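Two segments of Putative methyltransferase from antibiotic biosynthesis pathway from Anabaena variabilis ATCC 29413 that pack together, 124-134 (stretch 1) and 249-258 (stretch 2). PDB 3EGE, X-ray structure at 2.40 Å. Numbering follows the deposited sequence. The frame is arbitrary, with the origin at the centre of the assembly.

Stretch 1 124-134: GTIVLLTFDIR
Stretch 2 249-258: DIGYRFIYTT

Two neighbouring antiparallel β-strands, far apart in sequence, join here through a regular backbone ladder reinforced by apolar side chains on both faces. The strand axes approach to 4.4 Å, their directions 145° apart, and phi/psi stay extended, near -113/122 at Leu128 and -104/132 at Ile255.

Leu128 and Ile255 form a hydrogen-bonded pair (Leu128 N to Ile255 O 2.7 Å, Ile255 N to Leu128 O 2.9 Å), as do Thr130 and Arg253, with Thr130 N to Arg253 O and Arg253 N to Thr130 O both 2.8 Å. At one end Thr257 N reaches Ile126 O at 3.1 Å, but Ile126 N donates to the side-chain Thr257 OG1 (chi1 p) at 2.9 Å, a hydroxyl oxygen accepting where the other rungs use a carbonyl. At the other, Asp132 N donates to Gly251 O at 3.0 Å. Gly251 has phi/psi 78/12, which favours glycine, and a CB would clash with Asp132 O.

Val127, Leu129, Phe131, Tyr252, Phe254 and Tyr256 share one face, offering broad apolar surface. Leu129 (t, p) sets CD1 3.7 Å from the centroid of the flat Phe254 ring (chi1 m), a CH-pi contact over its face. Opposite, Thr130 CG2 meets Ile255 CG1 (m, t) at 3.7 Å, its hydroxyl bonded elsewhere in the structure, while buried Arg253 (m, m, t) has its charge met by a salt bridge to Asp249, NH1 to OD1 3.0 Å.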

# COMPACT_ATOMS: atom_id res chain seq x y z
N GLY A 124 11.60 -10.18 15.49
CA GLY A 124 10.92 -10.40 14.22
C GLY A 124 11.42 -9.57 13.05
O GLY A 124 12.55 -9.04 13.07
N THR A 125 10.54 -9.44 12.06
CA THR A 125 10.86 -8.83 10.80
C THR A 125 10.02 -7.58 10.49
O THR A 125 8.91 -7.40 11.01
CB THR A 125 10.73 -9.89 9.64
OG1 THR A 125 9.36 -10.12 9.33
CG2 THR A 125 11.41 -11.24 10.01
N ILE A 126 10.63 -6.72 9.67
CA ILE A 126 10.03 -5.51 9.15
C ILE A 126 9.52 -5.94 7.76
O ILE A 126 10.29 -6.50 6.97
CB ILE A 126 11.06 -4.35 9.09
CG1 ILE A 126 11.54 -3.98 10.52
CG2 ILE A 126 10.43 -3.13 8.44
CD1 ILE A 126 12.63 -2.90 10.57
N VAL A 127 8.22 -5.76 7.51
CA VAL A 127 7.57 -6.10 6.25
C VAL A 127 6.95 -4.81 5.67
O VAL A 127 6.02 -4.27 6.23
CB VAL A 127 6.46 -7.18 6.46
CG1 VAL A 127 5.78 -7.56 5.10
CG2 VAL A 127 7.04 -8.42 7.16
N LEU A 128 7.48 -4.34 4.54
CA LEU A 128 6.98 -3.13 3.86
C LEU A 128 6.35 -3.51 2.52
O LEU A 128 7.00 -4.14 1.73
CB LEU A 128 8.15 -2.14 3.62
CG LEU A 128 9.04 -1.78 4.82
CD1 LEU A 128 10.15 -0.77 4.42
CD2 LEU A 128 8.23 -1.22 5.98
N LEU A 129 5.07 -3.17 2.30
CA LEU A 129 4.44 -3.31 0.98
C LEU A 129 4.61 -1.91 0.40
O LEU A 129 4.04 -0.94 0.92
CB LEU A 129 2.97 -3.72 0.97
CG LEU A 129 2.34 -3.87 -0.44
CD1 LEU A 129 3.12 -4.84 -1.36
CD2 LEU A 129 0.86 -4.28 -0.39
N THR A 130 5.42 -1.83 -0.65
CA THR A 130 5.80 -0.58 -1.30
C THR A 130 5.77 -0.79 -2.82
O THR A 130 5.21 -1.76 -3.31
CB THR A 130 7.19 -0.11 -0.76
OG1 THR A 130 7.53 1.18 -1.28
CG2 THR A 130 8.30 -1.13 -1.08
N PHE A 131 6.36 0.14 -3.55
CA PHE A 131 6.37 0.10 -4.99
C PHE A 131 7.51 0.90 -5.62
O PHE A 131 8.13 1.78 -4.99
CB PHE A 131 5.03 0.68 -5.52
CG PHE A 131 4.84 2.14 -5.21
CD1 PHE A 131 4.33 2.54 -3.97
CD2 PHE A 131 5.24 3.12 -6.10
CE1 PHE A 131 4.19 3.89 -3.64
CE2 PHE A 131 5.11 4.48 -5.79
CZ PHE A 131 4.59 4.87 -4.56
N ASP A 132 7.71 0.60 -6.90
CA ASP A 132 8.54 1.35 -7.81
C ASP A 132 7.88 1.27 -9.21
O ASP A 132 7.99 0.26 -9.92
CB ASP A 132 9.95 0.84 -7.81
CG ASP A 132 10.88 1.69 -8.63
OD1 ASP A 132 10.40 2.62 -9.34
OD2 ASP A 132 12.09 1.43 -8.56
N ILE A 133 7.25 2.37 -9.62
CA ILE A 133 6.58 2.47 -10.93
C ILE A 133 7.55 2.23 -12.13
O ILE A 133 7.14 1.74 -13.18
CB ILE A 133 5.83 3.85 -11.08
CG1 ILE A 133 4.69 3.78 -12.11
CG2 ILE A 133 6.82 4.98 -11.42
CD1 ILE A 133 3.58 2.88 -11.77
N ARG A 134 8.84 2.56 -11.92
CA ARG A 134 9.92 2.31 -12.88
C ARG A 134 10.09 0.82 -13.23
O ARG A 134 10.70 0.51 -14.27
CB ARG A 134 11.28 2.89 -12.38
CG ARG A 134 11.37 4.44 -12.38
CD ARG A 134 12.51 5.04 -11.51
NE ARG A 134 12.02 4.89 -10.19
CZ ARG A 134 11.57 5.83 -9.35
NH1 ARG A 134 11.72 7.13 -9.51
NH2 ARG A 134 11.07 5.38 -8.23
N ASP A 249 2.25 -7.25 -13.22
CA ASP A 249 3.23 -6.56 -12.40
C ASP A 249 3.14 -5.07 -12.65
O ASP A 249 3.53 -4.60 -13.71
CB ASP A 249 4.67 -7.04 -12.68
CG ASP A 249 5.69 -6.46 -11.67
OD1 ASP A 249 5.32 -5.72 -10.74
OD2 ASP A 249 6.87 -6.75 -11.79
N ILE A 250 2.69 -4.33 -11.65
CA ILE A 250 2.60 -2.86 -11.70
C ILE A 250 3.61 -2.24 -10.72
O ILE A 250 3.43 -1.10 -10.26
CB ILE A 250 1.14 -2.38 -11.50
CG1 ILE A 250 0.17 -3.24 -12.35
CG2 ILE A 250 0.97 -0.89 -11.92
CD1 ILE A 250 -1.30 -2.90 -12.14
N GLY A 251 4.71 -2.96 -10.47
CA GLY A 251 5.78 -2.49 -9.63
C GLY A 251 5.58 -2.57 -8.12
O GLY A 251 6.38 -2.00 -7.40
N TYR A 252 4.55 -3.29 -7.65
CA TYR A 252 4.35 -3.46 -6.21
C TYR A 252 5.33 -4.52 -5.71
O TYR A 252 5.51 -5.58 -6.34
CB TYR A 252 2.91 -3.83 -5.86
CG TYR A 252 1.94 -2.71 -6.14
CD1 TYR A 252 1.36 -2.57 -7.43
CD2 TYR A 252 1.62 -1.78 -5.16
CE1 TYR A 252 0.45 -1.52 -7.73
CE2 TYR A 252 0.69 -0.71 -5.42
CZ TYR A 252 0.11 -0.59 -6.72
OH TYR A 252 -0.79 0.43 -7.04
N ARG A 253 5.97 -4.19 -4.58
CA ARG A 253 7.04 -4.99 -4.00
C ARG A 253 6.98 -5.05 -2.47
O ARG A 253 6.73 -4.03 -1.81
CB ARG A 253 8.38 -4.33 -4.35
CG ARG A 253 8.76 -4.27 -5.81
CD ARG A 253 9.23 -5.64 -6.32
NE ARG A 253 9.57 -5.60 -7.73
CZ ARG A 253 8.71 -5.57 -8.76
NH1 ARG A 253 7.42 -5.57 -8.58
NH2 ARG A 253 9.17 -5.52 -10.00
N PHE A 254 7.23 -6.24 -1.93
CA PHE A 254 7.45 -6.40 -0.49
C PHE A 254 8.95 -6.26 -0.27
O PHE A 254 9.73 -6.95 -0.93
CB PHE A 254 6.98 -7.75 0.06
CG PHE A 254 5.51 -7.85 0.25
CD1 PHE A 254 4.90 -7.22 1.33
CD2 PHE A 254 4.70 -8.58 -0.63
CE1 PHE A 254 3.51 -7.32 1.55
CE2 PHE A 254 3.29 -8.66 -0.44
CZ PHE A 254 2.70 -8.04 0.65
N ILE A 255 9.34 -5.29 0.57
CA ILE A 255 10.72 -5.15 1.06
C ILE A 255 10.62 -5.67 2.50
O ILE A 255 9.71 -5.27 3.25
CB ILE A 255 11.22 -3.69 1.16
CG1 ILE A 255 11.40 -3.03 -0.19
CG2 ILE A 255 12.60 -3.66 1.79
CD1 ILE A 255 11.86 -1.57 0.01
N TYR A 256 11.55 -6.55 2.88
CA TYR A 256 11.56 -7.15 4.20
C TYR A 256 12.93 -7.59 4.69
O TYR A 256 13.79 -7.99 3.89
CB TYR A 256 10.59 -8.35 4.26
CG TYR A 256 10.92 -9.44 3.28
CD1 TYR A 256 10.47 -9.37 1.96
CD2 TYR A 256 11.69 -10.56 3.66
CE1 TYR A 256 10.77 -10.38 1.03
CE2 TYR A 256 12.00 -11.58 2.72
CZ TYR A 256 11.54 -11.47 1.41
OH TYR A 256 11.84 -12.44 0.47
N THR A 257 13.11 -7.51 6.00
CA THR A 257 14.32 -7.96 6.66
C THR A 257 14.32 -9.49 6.82
O THR A 257 13.28 -10.15 6.89
CB THR A 257 14.51 -7.33 8.04
OG1 THR A 257 13.29 -7.48 8.78
CG2 THR A 257 14.86 -5.87 7.92
N THR A 258 15.54 -10.02 6.80
CA THR A 258 15.85 -11.44 7.02
C THR A 258 17.05 -11.48 7.97
O THR A 258 17.69 -10.45 8.23
CB THR A 258 16.22 -12.19 5.69
OG1 THR A 258 17.26 -11.49 5.01
CG2 THR A 258 15.02 -12.30 4.76